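Periplasmic binding protein component of an ABC type zinc uptake transporter (Synechocystis sp., PDB 2OV1) probably captures zinc in the periplasm and hands it to an ABC-type transporter for uptake into the cell. Local coordinates at residues M3-S8 and A52-L57; P157-I162 and Y175-I180; F164-A169 and I182-Q187. All coordinates share one frame; numbering follows the deposited sequence.

Contact 1 (M3-S8 and A52-L57); sequences MDITVS and AEAYVL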
# COMPACT_ATOMS: atom_id res chain seq x y z
N MET A 3 24.31 -3.73 -0.74
CA MET A 3 23.88 -3.33 -2.07
C MET A 3 22.90 -2.14 -1.98
O MET A 3 21.88 -2.21 -1.29
CB MET A 3 23.21 -4.54 -2.73
CG MET A 3 23.07 -4.45 -4.23
SD MET A 3 22.55 -6.01 -4.98
CE MET A 3 24.08 -6.50 -5.78
N ASP A 4 23.23 -1.05 -2.67
CA ASP A 4 22.37 0.13 -2.67
C ASP A 4 21.12 -0.08 -3.50
O ASP A 4 21.19 -0.10 -4.73
CB ASP A 4 23.12 1.35 -3.21
CG ASP A 4 23.84 2.14 -2.13
OD1 ASP A 4 23.17 2.66 -1.21
OD2 ASP A 4 25.08 2.23 -2.21
N ILE A 5 19.97 -0.23 -2.85
CA ILE A 5 18.71 -0.40 -3.56
C ILE A 5 17.77 0.74 -3.16
O ILE A 5 17.67 1.09 -1.99
CB ILE A 5 18.03 -1.75 -3.21
CG1 ILE A 5 18.55 -2.84 -4.14
CG2 ILE A 5 16.51 -1.65 -3.36
CD1 ILE A 5 19.99 -3.15 -3.96
N THR A 6 17.09 1.33 -4.14
CA THR A 6 16.16 2.40 -3.86
C THR A 6 14.73 1.91 -4.11
O THR A 6 14.50 1.11 -5.02
CB THR A 6 16.47 3.64 -4.73
OG1 THR A 6 17.80 4.11 -4.46
CG2 THR A 6 15.48 4.77 -4.44
N VAL A 7 13.79 2.34 -3.28
CA VAL A 7 12.39 1.96 -3.44
C VAL A 7 11.53 3.22 -3.46
O VAL A 7 11.98 4.29 -3.07
CB VAL A 7 11.87 1.02 -2.30
CG1 VAL A 7 12.60 -0.31 -2.34
CG2 VAL A 7 12.02 1.71 -0.94
N SER A 8 10.29 3.07 -3.91
CA SER A 8 9.39 4.21 -3.99
C SER A 8 8.83 4.65 -2.63
O SER A 8 8.97 5.82 -2.26
CB SER A 8 8.23 3.89 -4.94
OG SER A 8 8.70 3.65 -6.26
N ALA A 52 22.50 3.96 -6.99
CA ALA A 52 21.49 2.91 -6.89
C ALA A 52 21.81 1.78 -7.84
O ALA A 52 21.96 1.99 -9.05
CB ALA A 52 20.12 3.48 -7.19
N GLU A 53 21.94 0.59 -7.28
CA GLU A 53 22.24 -0.61 -8.04
C GLU A 53 20.95 -1.05 -8.72
O GLU A 53 20.95 -1.67 -9.79
CB GLU A 53 22.75 -1.71 -7.11
CG GLU A 53 23.91 -2.51 -7.68
CD GLU A 53 24.97 -2.83 -6.62
OE1 GLU A 53 25.34 -1.92 -5.86
OE2 GLU A 53 25.43 -3.99 -6.56
N ALA A 54 19.83 -0.70 -8.09
CA ALA A 54 18.53 -1.04 -8.64
C ALA A 54 17.47 -0.19 -7.97
O ALA A 54 17.72 0.48 -6.97
CB ALA A 54 18.23 -2.52 -8.42
N TYR A 55 16.28 -0.23 -8.54
CA TYR A 55 15.14 0.52 -8.04
C TYR A 55 13.95 -0.43 -8.06
O TYR A 55 13.63 -0.98 -9.11
CB TYR A 55 14.85 1.70 -8.95
CG TYR A 55 13.78 2.61 -8.43
CD1 TYR A 55 14.10 3.86 -7.90
CD2 TYR A 55 12.43 2.21 -8.43
CE1 TYR A 55 13.11 4.69 -7.38
CE2 TYR A 55 11.44 3.04 -7.92
CZ TYR A 55 11.79 4.28 -7.40
OH TYR A 55 10.82 5.11 -6.90
N VAL A 56 13.30 -0.60 -6.92
CA VAL A 56 12.14 -1.47 -6.88
C VAL A 56 10.86 -0.68 -7.02
O VAL A 56 10.44 0.03 -6.10
CB VAL A 56 12.04 -2.27 -5.59
CG1 VAL A 56 10.85 -3.23 -5.68
CG2 VAL A 56 13.34 -3.02 -5.34
N LEU A 57 10.25 -0.82 -8.18
CA LEU A 57 9.00 -0.14 -8.50
C LEU A 57 7.84 -0.91 -7.90
O LEU A 57 7.89 -2.13 -7.78
CB LEU A 57 8.81 -0.10 -10.01
CG LEU A 57 9.97 0.32 -10.91
CD1 LEU A 57 9.71 -0.26 -12.29
CD2 LEU A 57 10.11 1.83 -10.96
O HOH W 1 25.78 -0.50 -3.43
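Thr6 is bonded to strand 54-57 through both its backbone N and its O. Its N donates to Ala54 O at 3.0 Å in an almost straight bond (174°). Its O accepts from Val56 N at 2.8 Å. That same oxygen also receives a CA-H...O contact from Tyr55 and lies over one face of the Tyr55 ring, toward the rim. Two residues before Thr6, Asp4 O accepts from Glu53 N at 2.7 Å, in the carbonyl plane.

With CG anti to the backbone N (chi1 -174°), the Tyr55 ring runs past Thr6 CG2, which sits 3.8 Å from Tyr55 CE1. Tyr55 OH then donates to Ser8 OG at 2.7 Å. Ser8 OG is also hydrogen-bonded to Glu63 OE2, so a polar chain runs from Tyr55 through the buried Ser8 to Glu63.

Ile5, Val7, Ala54 and Val56 lie on the other face of the sheet. Val7 CG1 packs beside Val56 CB at 3.8 Å, and Ile5 CG2 meets Val56 CG2 at 4.0 Å. Leu16 of helix 10-20, together with Ile116, Leu120 and Leu123 of helix 106-123, covers this face.

At the start of the pair a water accepts from Asp4 N at 2.7 Å and lies within donating distance of Asp4 OD2 and Glu53 OE1, though it may not serve both at once. The Met3 side chain crosses the carboxylate end of Glu53 at about a right angle.

Strand 3-7 also bonds to strand 24-28, and strand 78-81 flanks 54-57, so this is the middle of a four-stranded parallel sheet. The Ile5 face is mainly apolar. The other fixes the tyrosine hydroxyl through a serine. The water may ease the like charges of Asp4 and Glu53, and Arg25 is a weak, long ion-pair partner of Asp4.

Contact 2 (P157-I162 and Y175-I180); sequences PQRKFI and YNLVQI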
# COMPACT_ATOMS: atom_id res chain seq x y z
N PRO A 157 -20.05 -8.47 11.14
CA PRO A 157 -21.38 -8.37 10.52
C PRO A 157 -21.40 -7.34 9.39
O PRO A 157 -22.13 -7.48 8.41
CB PRO A 157 -22.27 -7.93 11.69
CG PRO A 157 -21.50 -8.31 12.91
CD PRO A 157 -20.09 -8.01 12.54
N GLN A 158 -20.59 -6.29 9.56
CA GLN A 158 -20.47 -5.21 8.59
C GLN A 158 -19.22 -5.41 7.75
O GLN A 158 -18.11 -5.45 8.27
CB GLN A 158 -20.39 -3.87 9.33
CG GLN A 158 -20.18 -2.66 8.43
CD GLN A 158 -21.22 -2.58 7.32
OE1 GLN A 158 -20.99 -3.06 6.21
NE2 GLN A 158 -22.37 -2.00 7.63
N ARG A 159 -19.40 -5.51 6.43
CA ARG A 159 -18.28 -5.74 5.52
C ARG A 159 -17.82 -4.45 4.85
O ARG A 159 -16.80 -4.43 4.16
CB ARG A 159 -18.67 -6.75 4.44
CG ARG A 159 -19.43 -7.98 4.93
CD ARG A 159 -18.71 -8.67 6.09
NE ARG A 159 -17.33 -9.05 5.76
CZ ARG A 159 -16.45 -9.53 6.63
NH1 ARG A 159 -16.78 -9.71 7.91
NH2 ARG A 159 -15.23 -9.84 6.23
N LYS A 160 -18.56 -3.38 5.05
CA LYS A 160 -18.23 -2.12 4.41
C LYS A 160 -17.54 -1.16 5.38
O LYS A 160 -17.84 -1.15 6.57
CB LYS A 160 -19.52 -1.52 3.82
CG LYS A 160 -20.26 -2.50 2.86
CD LYS A 160 -21.80 -2.63 3.01
CE LYS A 160 -22.26 -3.96 2.30
NZ LYS A 160 -23.74 -4.29 2.07
N PHE A 161 -16.57 -0.40 4.89
CA PHE A 161 -15.90 0.59 5.72
C PHE A 161 -15.64 1.82 4.86
O PHE A 161 -15.30 1.71 3.69
CB PHE A 161 -14.60 0.04 6.36
CG PHE A 161 -13.55 -0.40 5.38
CD1 PHE A 161 -12.36 0.33 5.24
CD2 PHE A 161 -13.72 -1.56 4.64
CE1 PHE A 161 -11.36 -0.11 4.37
CE2 PHE A 161 -12.73 -2.01 3.77
CZ PHE A 161 -11.55 -1.29 3.64
N ILE A 162 -15.86 2.99 5.45
CA ILE A 162 -15.69 4.25 4.76
C ILE A 162 -14.25 4.70 4.77
O ILE A 162 -13.64 4.82 5.84
CB ILE A 162 -16.54 5.38 5.42
CG1 ILE A 162 -18.03 5.02 5.37
CG2 ILE A 162 -16.28 6.71 4.72
CD1 ILE A 162 -18.90 5.95 6.21
N TYR A 175 -9.97 -10.08 2.17
CA TYR A 175 -10.78 -10.39 3.33
C TYR A 175 -12.28 -10.11 3.21
O TYR A 175 -12.96 -9.89 4.22
CB TYR A 175 -10.16 -9.66 4.52
CG TYR A 175 -8.67 -9.95 4.61
CD1 TYR A 175 -8.21 -11.25 4.82
CD2 TYR A 175 -7.72 -8.93 4.42
CE1 TYR A 175 -6.85 -11.54 4.82
CE2 TYR A 175 -6.34 -9.21 4.43
CZ TYR A 175 -5.92 -10.52 4.63
OH TYR A 175 -4.58 -10.84 4.63
N ASN A 176 -12.79 -10.12 1.99
CA ASN A 176 -14.21 -9.91 1.76
C ASN A 176 -14.75 -8.60 2.33
O ASN A 176 -15.85 -8.56 2.88
CB ASN A 176 -14.99 -11.09 2.32
CG ASN A 176 -14.51 -12.42 1.74
OD1 ASN A 176 -14.40 -13.43 2.45
ND2 ASN A 176 -14.24 -12.43 0.44
N LEU A 177 -13.98 -7.52 2.23
CA LEU A 177 -14.44 -6.22 2.71
C LEU A 177 -14.76 -5.37 1.49
O LEU A 177 -14.33 -5.67 0.37
CB LEU A 177 -13.37 -5.54 3.57
CG LEU A 177 -13.00 -6.20 4.91
CD1 LEU A 177 -11.79 -5.49 5.48
CD2 LEU A 177 -14.17 -6.16 5.89
N VAL A 178 -15.54 -4.31 1.69
CA VAL A 178 -15.91 -3.42 0.60
C VAL A 178 -15.64 -2.00 1.10
O VAL A 178 -16.22 -1.56 2.10
CB VAL A 178 -17.42 -3.55 0.23
CG1 VAL A 178 -17.76 -2.66 -0.96
CG2 VAL A 178 -17.76 -4.99 -0.08
N GLN A 179 -14.75 -1.27 0.43
CA GLN A 179 -14.48 0.08 0.87
C GLN A 179 -15.43 1.05 0.20
O GLN A 179 -15.84 0.85 -0.94
CB GLN A 179 -13.00 0.47 0.63
CG GLN A 179 -12.53 0.40 -0.81
CD GLN A 179 -11.04 0.72 -1.00
OE1 GLN A 179 -10.54 0.68 -2.11
NE2 GLN A 179 -10.35 1.04 0.09
N ILE A 180 -15.83 2.06 0.96
CA ILE A 180 -16.71 3.11 0.47
C ILE A 180 -15.80 4.34 0.47
O ILE A 180 -15.54 4.94 1.51
CB ILE A 180 -17.92 3.33 1.41
CG1 ILE A 180 -18.56 1.98 1.78
CG2 ILE A 180 -18.94 4.23 0.75
CD1 ILE A 180 -18.92 1.11 0.58
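Lys160, Phe161 and Ile162 pair in parallel with Val178, Gln179 and Ile180, their short strand axes 4.6 Å apart and inclined by 29°. Val178 N donates to Arg159 O, Phe161 N to Val178 O, and Ile180 N to Phe161 O at 2.8 Å.

Arg159 curls back through two turns of its chain and lays its guanidinium edge against the end of helix 169-174. Its NE donates to Asn176 O at 3.3 Å, nearly straight at 166° but from above the carbonyl plane. NH2 makes a weak bond to Tyr175 O at 3.0 Å. Leu177 CD2 covers one guanidinium face, 3.8 Å from Arg159 NH2. On the far branch, NH1 bonds to Leu153 O and Leu156 O. With the guanidinium gone, as in an alanine, the carbonyls of Asn176, Leu153 and Leu156 would probably lose this shared donor, and Leu177 CD2 the flat group packed against it.

Phe161 takes the chi1 of 61° that turns its ring over the neighbouring strand. Gln179 CB sits over one ring face, and Leu177 CB comes within 3.6 Å of Phe161 CE2. Ile252 of helix 241-256 also touches this ring.

Asn176, with positive phi, is the C-prime residue of a Schellman motif that closes the helix and starts the return into strand 178-181. Strand 160-163, helix 169-174 and strand 178-181 thus form a beta-alpha-beta crossover at the margin of a parallel sheet.

Contact 3 (F164-A169 and I182-Q187); sequences FHPSWA and IEVEGQ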
# COMPACT_ATOMS: atom_id res chain seq x y z
N PHE A 164 -11.37 7.63 3.18
CA PHE A 164 -11.23 8.90 2.50
C PHE A 164 -10.65 8.62 1.12
O PHE A 164 -11.05 9.24 0.15
CB PHE A 164 -10.30 9.85 3.27
CG PHE A 164 -9.94 11.09 2.51
CD1 PHE A 164 -10.92 11.98 2.11
CD2 PHE A 164 -8.61 11.36 2.18
CE1 PHE A 164 -10.59 13.12 1.37
CE2 PHE A 164 -8.27 12.49 1.45
CZ PHE A 164 -9.26 13.37 1.05
N HIS A 165 -9.69 7.70 1.05
CA HIS A 165 -9.09 7.30 -0.22
C HIS A 165 -9.15 5.79 -0.36
O HIS A 165 -8.93 5.06 0.59
CB HIS A 165 -7.64 7.78 -0.32
CG HIS A 165 -7.51 9.19 -0.80
ND1 HIS A 165 -6.30 9.81 -0.98
CD2 HIS A 165 -8.45 10.10 -1.14
CE1 HIS A 165 -6.49 11.05 -1.40
NE2 HIS A 165 -7.80 11.24 -1.50
N PRO A 166 -9.46 5.31 -1.57
CA PRO A 166 -9.55 3.87 -1.81
C PRO A 166 -8.17 3.25 -2.00
O PRO A 166 -7.79 2.89 -3.11
CB PRO A 166 -10.40 3.79 -3.06
CG PRO A 166 -9.91 4.96 -3.84
CD PRO A 166 -9.77 6.07 -2.80
N SER A 167 -7.43 3.13 -0.91
CA SER A 167 -6.10 2.55 -0.96
C SER A 167 -6.16 1.09 -0.53
O SER A 167 -5.17 0.38 -0.66
CB SER A 167 -5.16 3.30 -0.03
OG SER A 167 -5.28 4.70 -0.19
N TRP A 168 -7.31 0.65 -0.03
CA TRP A 168 -7.42 -0.72 0.46
C TRP A 168 -8.28 -1.67 -0.38
O TRP A 168 -8.96 -2.54 0.17
CB TRP A 168 -7.90 -0.68 1.92
CG TRP A 168 -7.19 0.39 2.73
CD1 TRP A 168 -7.44 1.74 2.70
CD2 TRP A 168 -6.01 0.23 3.53
NE1 TRP A 168 -6.49 2.42 3.42
CE2 TRP A 168 -5.60 1.53 3.94
CE3 TRP A 168 -5.25 -0.88 3.94
CZ2 TRP A 168 -4.47 1.74 4.73
CZ3 TRP A 168 -4.12 -0.66 4.73
CH2 TRP A 168 -3.74 0.64 5.12
N ALA A 169 -8.24 -1.54 -1.70
CA ALA A 169 -9.07 -2.41 -2.56
C ALA A 169 -8.59 -3.86 -2.53
O ALA A 169 -9.40 -4.78 -2.52
CB ALA A 169 -9.07 -1.89 -4.00
N ILE A 182 -14.55 8.15 -0.20
CA ILE A 182 -15.02 9.52 -0.15
C ILE A 182 -14.55 10.29 -1.38
O ILE A 182 -15.31 11.04 -1.98
CB ILE A 182 -14.45 10.25 1.09
CG1 ILE A 182 -14.97 9.61 2.37
CG2 ILE A 182 -14.73 11.74 1.00
CD1 ILE A 182 -16.46 9.61 2.50
N GLU A 183 -13.28 10.09 -1.73
CA GLU A 183 -12.65 10.77 -2.86
C GLU A 183 -11.79 9.83 -3.72
O GLU A 183 -10.81 9.26 -3.25
CB GLU A 183 -11.79 11.95 -2.34
CG GLU A 183 -10.71 12.49 -3.31
CD GLU A 183 -10.08 13.83 -2.87
OE1 GLU A 183 -10.73 14.88 -3.04
OE2 GLU A 183 -8.94 13.83 -2.34
N VAL A 184 -12.19 9.67 -4.98
CA VAL A 184 -11.46 8.83 -5.94
C VAL A 184 -10.95 9.75 -7.05
O VAL A 184 -11.69 10.58 -7.56
CB VAL A 184 -12.38 7.74 -6.56
CG1 VAL A 184 -12.85 6.77 -5.48
CG2 VAL A 184 -13.57 8.38 -7.25
N GLU A 185 -9.69 9.60 -7.44
CA GLU A 185 -9.15 10.44 -8.49
C GLU A 185 -9.66 10.02 -9.87
O GLU A 185 -9.75 8.83 -10.17
CB GLU A 185 -7.62 10.42 -8.45
CG GLU A 185 -7.09 11.27 -7.30
CD GLU A 185 -7.66 12.68 -7.35
OE1 GLU A 185 -7.14 13.50 -8.14
OE2 GLU A 185 -8.65 12.95 -6.63
N GLY A 186 -10.00 11.00 -10.70
CA GLY A 186 -10.50 10.70 -12.02
C GLY A 186 -11.90 10.12 -11.97
O GLY A 186 -12.11 8.93 -12.21
N GLN A 187 -12.87 10.96 -11.64
CA GLN A 187 -14.26 10.52 -11.55
C GLN A 187 -15.18 11.60 -12.09
O GLN A 187 -14.83 12.78 -12.07
CB GLN A 187 -14.61 10.21 -10.09
CG GLN A 187 -14.99 11.42 -9.21
CD GLN A 187 -14.08 12.63 -9.39
OE1 GLN A 187 -12.85 12.52 -9.40
NE2 GLN A 187 -14.69 13.81 -9.52
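His165 NE2 donates to Glu183 OE2 at 3.0 Å, and the bond is almost straight at 175°. The oxygen lies in the imidazole plane and uses its anti lone pair, while the ring and carboxylate planes are turned 34° apart. Glu183 reaches this point as an extended chain alongside the histidine, with CG anti to its N (chi1 161°). The other nitrogen, His165 ND1, has a weak hydrogen bond to Glu212 OE2. Carboxylates thus meet both nitrogens, one of them weakly, and probably limit the ring's rotation. His165 is a zinc ligand, and in this conformation its NE2 is engaged by Glu183. The two carboxylates are likely to polarise the imidazole.

The backbones are tied by Glu183 N to Phe164 O at 3.0 Å. The Phe164 ring runs beside the Glu183 side chain. Its CZ lies 3.4 Å from Glu183 OE2. CD2 of His165 sits over one face of the phenylalanine ring, toward its rim. Phe164 CD1 also meets Ile182 CG2 at 4.0 Å. Further on, Pro166 CG packs across Val184 CG1 at 3.8 Å. Pro166 is the centre of an inverse gamma turn, which bends the chain toward Trp168 at the N-cap of helix 169-174.

Both loops follow parallel neighbours, strands 160-163 and 178-181. Phe164 rests on Ser219 and Ser220 of helix 218-227, Ile182 packs on Leu194 and Leu197 of helix 193-204, and Pro166 touches Gln179 and Pro181 of strand 178-181.

Overall arrangement
Contact 1 belongs to one four-stranded parallel sheet. Contact 2 belongs to the other, and contact 3 to the loops that follow its two strands. Both lie on the opposite side of the chain's centre from contact 1. The centres of contacts 1 and 2 lie about 35 Å apart. Contact 1 is the more buried, two inner strands with helices over the apolar face. Contact 2 sits at a sheet margin, with exposed residues and an arginine that grips several backbone carbonyls. Ile162 packs on Ile182 where contacts 2 and 3 meet. Contact 3 has the chemistry of a site: a zinc-ligand histidine and acidic partners join a single backbone bond, where the strands have several.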